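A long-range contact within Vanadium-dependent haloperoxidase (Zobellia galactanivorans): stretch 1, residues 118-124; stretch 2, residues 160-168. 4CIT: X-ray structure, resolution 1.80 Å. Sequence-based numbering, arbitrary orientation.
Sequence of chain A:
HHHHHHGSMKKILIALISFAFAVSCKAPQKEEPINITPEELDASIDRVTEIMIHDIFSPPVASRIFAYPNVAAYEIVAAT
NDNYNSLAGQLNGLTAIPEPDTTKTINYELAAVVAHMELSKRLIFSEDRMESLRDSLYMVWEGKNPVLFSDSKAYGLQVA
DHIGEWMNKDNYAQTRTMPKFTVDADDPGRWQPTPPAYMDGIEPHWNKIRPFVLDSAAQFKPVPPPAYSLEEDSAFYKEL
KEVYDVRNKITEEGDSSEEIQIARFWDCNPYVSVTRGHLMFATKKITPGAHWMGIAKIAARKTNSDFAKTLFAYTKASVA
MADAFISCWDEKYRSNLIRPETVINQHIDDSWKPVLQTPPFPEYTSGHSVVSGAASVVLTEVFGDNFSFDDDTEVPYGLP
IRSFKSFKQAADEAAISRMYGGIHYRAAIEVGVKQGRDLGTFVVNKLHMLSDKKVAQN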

# COMPACT_ATOMS: atom_id res chain seq x y z
N GLU A 118 7.93 -12.06 -12.27
CA GLU A 118 6.91 -12.88 -12.91
C GLU A 118 5.52 -12.67 -12.26
O GLU A 118 4.53 -12.48 -12.94
N LEU A 119 5.45 -12.61 -10.91
CA LEU A 119 4.15 -12.37 -10.27
C LEU A 119 3.66 -10.96 -10.48
O LEU A 119 2.46 -10.76 -10.70
N SER A 120 4.57 -10.00 -10.46
CA SER A 120 4.21 -8.63 -10.76
C SER A 120 3.53 -8.54 -12.18
O SER A 120 2.50 -7.93 -12.33
N LYS A 121 4.13 -9.20 -13.17
CA LYS A 121 3.61 -9.29 -14.53
C LYS A 121 2.24 -9.89 -14.52
O LYS A 121 1.36 -9.36 -15.20
N ARG A 122 2.00 -10.96 -13.79
CA ARG A 122 0.68 -11.55 -13.74
C ARG A 122 -0.39 -10.63 -13.15
O ARG A 122 -1.56 -10.77 -13.54
N LEU A 123 0.00 -9.73 -12.28
CA LEU A 123 -0.95 -8.91 -11.48
C LEU A 123 -1.30 -7.56 -12.14
O LEU A 123 -2.22 -6.90 -11.71
N ILE A 124 -0.61 -7.20 -13.20
CA ILE A 124 -0.98 -6.02 -13.98
C ILE A 124 -1.55 -6.36 -15.35
O ILE A 124 -1.52 -7.47 -15.74
N ALA A 160 7.28 -18.96 -8.13
CA ALA A 160 6.21 -18.12 -8.58
C ALA A 160 4.99 -18.93 -8.90
O ALA A 160 3.86 -18.48 -8.61
N ASP A 161 5.13 -20.16 -9.45
CA ASP A 161 3.98 -20.93 -9.73
C ASP A 161 3.30 -21.34 -8.43
O ASP A 161 2.08 -21.43 -8.39
N HIS A 162 4.08 -21.66 -7.41
CA HIS A 162 3.51 -22.10 -6.16
C HIS A 162 2.73 -20.95 -5.55
O HIS A 162 1.57 -21.11 -5.05
N ILE A 163 3.41 -19.82 -5.45
CA ILE A 163 2.79 -18.66 -4.85
C ILE A 163 1.57 -18.20 -5.68
O ILE A 163 0.50 -17.86 -5.09
N GLY A 164 1.67 -18.33 -6.99
CA GLY A 164 0.52 -18.04 -7.90
C GLY A 164 -0.73 -18.89 -7.62
O GLY A 164 -1.84 -18.38 -7.63
N GLU A 165 -0.55 -20.16 -7.31
CA GLU A 165 -1.66 -21.00 -7.00
C GLU A 165 -2.39 -20.49 -5.75
O GLU A 165 -3.60 -20.56 -5.74
N TRP A 166 -1.63 -20.08 -4.73
CA TRP A 166 -2.17 -19.57 -3.47
C TRP A 166 -2.85 -18.22 -3.73
O TRP A 166 -3.99 -18.01 -3.20
N MET A 167 -2.22 -17.33 -4.51
CA MET A 167 -2.79 -15.98 -4.75
C MET A 167 -4.12 -16.10 -5.50
O MET A 167 -5.08 -15.34 -5.29
N ASN A 168 -4.23 -17.11 -6.35
CA ASN A 168 -5.43 -17.33 -7.10
C ASN A 168 -6.59 -17.96 -6.32
O ASN A 168 -7.66 -18.19 -6.92

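Two helices, 118-123 and 160-167, cross at -36° with their N-to-C directions roughly aligned, and pack through a leucine knob flanked by an arginine-aspartate salt bridge. The backbones come nearest at Leu119 and Ala160, whose CA atoms lie 6.3 Å apart. Leu119 (chi1 m, chi2 t) points toward the second helix and sits in a hole formed by Ala160, Ile163, Gly164 and Met167. Leu119 CG lies 4.0 Å from Ala160 CB, its CD1 3.7 Å from Ile163 CG2, and its CD2 4.2 Å from Met167 CE; Leu119 CD2 also lies 3.6 Å from Ala160 O. Met167 (t, t, chi3 99°) points toward the first helix and extends the apolar patch to Leu123, whose CB points sideways but whose CD2 reaches to 4.0 Å from Met167 SD. Ile163 (m, m) contributes less, its CB sideways and its end leading away. At the polar margin Arg122 (m, t, t) stretches across the gap. Arg122 NH2 donates a hydrogen bond to Asp161 OD1 at 2.8 Å within a salt bridge, the carboxylate oxygen lying at the edge of the guanidinium; Asp161 CB points away, but the m rotamer brings the carboxylate back. Water 1 adds a second link, accepting from Arg122 NH1 (2.9 Å) and donating to Asp161 O (2.8 Å). Gly164 leaves room for this arm: NH1 of Arg122 lies 4.0 Å from Gly164 CA, and an ideal CB there would clash, 2.5 Å from that nitrogen. Glu118 (t, p) steadies the arginine from within its own helix, its OE2 accepting from Arg122 NE at 2.7 Å, while Lys121 NZ donates to Glu118 OE1 at 2.9 Å, also within a salt bridge, and more weakly to OE2 at 3.3 Å. The aliphatic part of Glu118 also packs across the interface, CG lying 3.7 Å from Ala160 CB.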

# COMPACT_ATOMS: atom_id res chain seq x y z
CB GLU A 118 7.27 -14.40 -12.69
CG GLU A 118 6.18 -15.41 -13.02
CD GLU A 118 5.68 -15.41 -14.44
OE1 GLU A 118 6.31 -14.85 -15.33
OE2 GLU A 118 4.51 -15.84 -14.65
CB LEU A 119 4.19 -12.70 -8.78
CG LEU A 119 4.40 -14.18 -8.61
CD1 LEU A 119 4.43 -14.44 -7.18
CD2 LEU A 119 3.27 -15.02 -9.17
CB SER A 120 5.36 -7.73 -10.71
OG SER A 120 5.83 -7.57 -9.39
CB LYS A 121 4.52 -10.13 -15.39
CG LYS A 121 4.23 -10.24 -16.87
CD LYS A 121 4.78 -11.55 -17.41
CE LYS A 121 3.85 -12.70 -17.02
NZ LYS A 121 4.47 -14.02 -17.38
CB ARG A 122 0.68 -12.83 -12.97
CG ARG A 122 1.51 -13.91 -13.54
CD ARG A 122 1.25 -15.21 -12.81
NE ARG A 122 2.36 -16.12 -12.98
CZ ARG A 122 2.35 -17.36 -12.47
NH1 ARG A 122 1.27 -17.79 -11.78
NH2 ARG A 122 3.40 -18.15 -12.65
CB LEU A 123 -0.35 -8.68 -10.12
CG LEU A 123 -0.38 -9.85 -9.20
CD1 LEU A 123 0.65 -9.68 -8.04
CD2 LEU A 123 -1.79 -9.97 -8.68
CB ILE A 124 0.09 -4.91 -14.01
CG1 ILE A 124 1.49 -5.34 -14.38
CG2 ILE A 124 0.21 -4.25 -12.66
CD1 ILE A 124 1.60 -5.92 -15.73
CB ALA A 160 6.62 -17.31 -9.83
CB ASP A 161 4.23 -22.21 -10.57
CG ASP A 161 4.61 -21.90 -12.05
OD1 ASP A 161 4.25 -20.79 -12.63
OD2 ASP A 161 5.31 -22.77 -12.62
CB HIS A 162 4.58 -22.72 -5.24
CG HIS A 162 4.08 -23.05 -3.86
ND1 HIS A 162 3.55 -24.28 -3.55
CD2 HIS A 162 4.07 -22.34 -2.70
CE1 HIS A 162 3.18 -24.31 -2.28
NE2 HIS A 162 3.51 -23.14 -1.73
CB ILE A 163 3.80 -17.54 -4.69
CG1 ILE A 163 4.93 -18.05 -3.77
CG2 ILE A 163 3.07 -16.27 -4.26
CD1 ILE A 163 4.58 -18.21 -2.32
CB GLU A 165 -1.26 -22.46 -6.77
CG GLU A 165 -0.88 -23.10 -8.08
CD GLU A 165 -0.36 -24.55 -7.91
OE1 GLU A 165 -0.69 -25.21 -6.89
OE2 GLU A 165 0.37 -25.01 -8.83
CB TRP A 166 -1.03 -19.40 -2.49
CG TRP A 166 -1.33 -18.64 -1.25
CD1 TRP A 166 -2.19 -18.98 -0.26
CD2 TRP A 166 -0.59 -17.54 -0.82
NE1 TRP A 166 -2.10 -18.09 0.75
CE2 TRP A 166 -1.11 -17.18 0.45
CE3 TRP A 166 0.47 -16.82 -1.39
CZ2 TRP A 166 -0.63 -16.14 1.17
CZ3 TRP A 166 0.95 -15.74 -0.66
CH2 TRP A 166 0.43 -15.47 0.66
CB MET A 167 -1.76 -15.24 -5.63
CG MET A 167 -2.11 -14.01 -6.38
SD MET A 167 -0.52 -13.50 -7.25
CE MET A 167 -0.82 -14.16 -8.92
CB ASN A 168 -5.18 -18.18 -8.37
CG ASN A 168 -4.42 -17.39 -9.46
OD1 ASN A 168 -4.45 -16.19 -9.57
ND2 ASN A 168 -3.71 -18.11 -10.26
O HOH W 1 0.75 -20.34 -10.57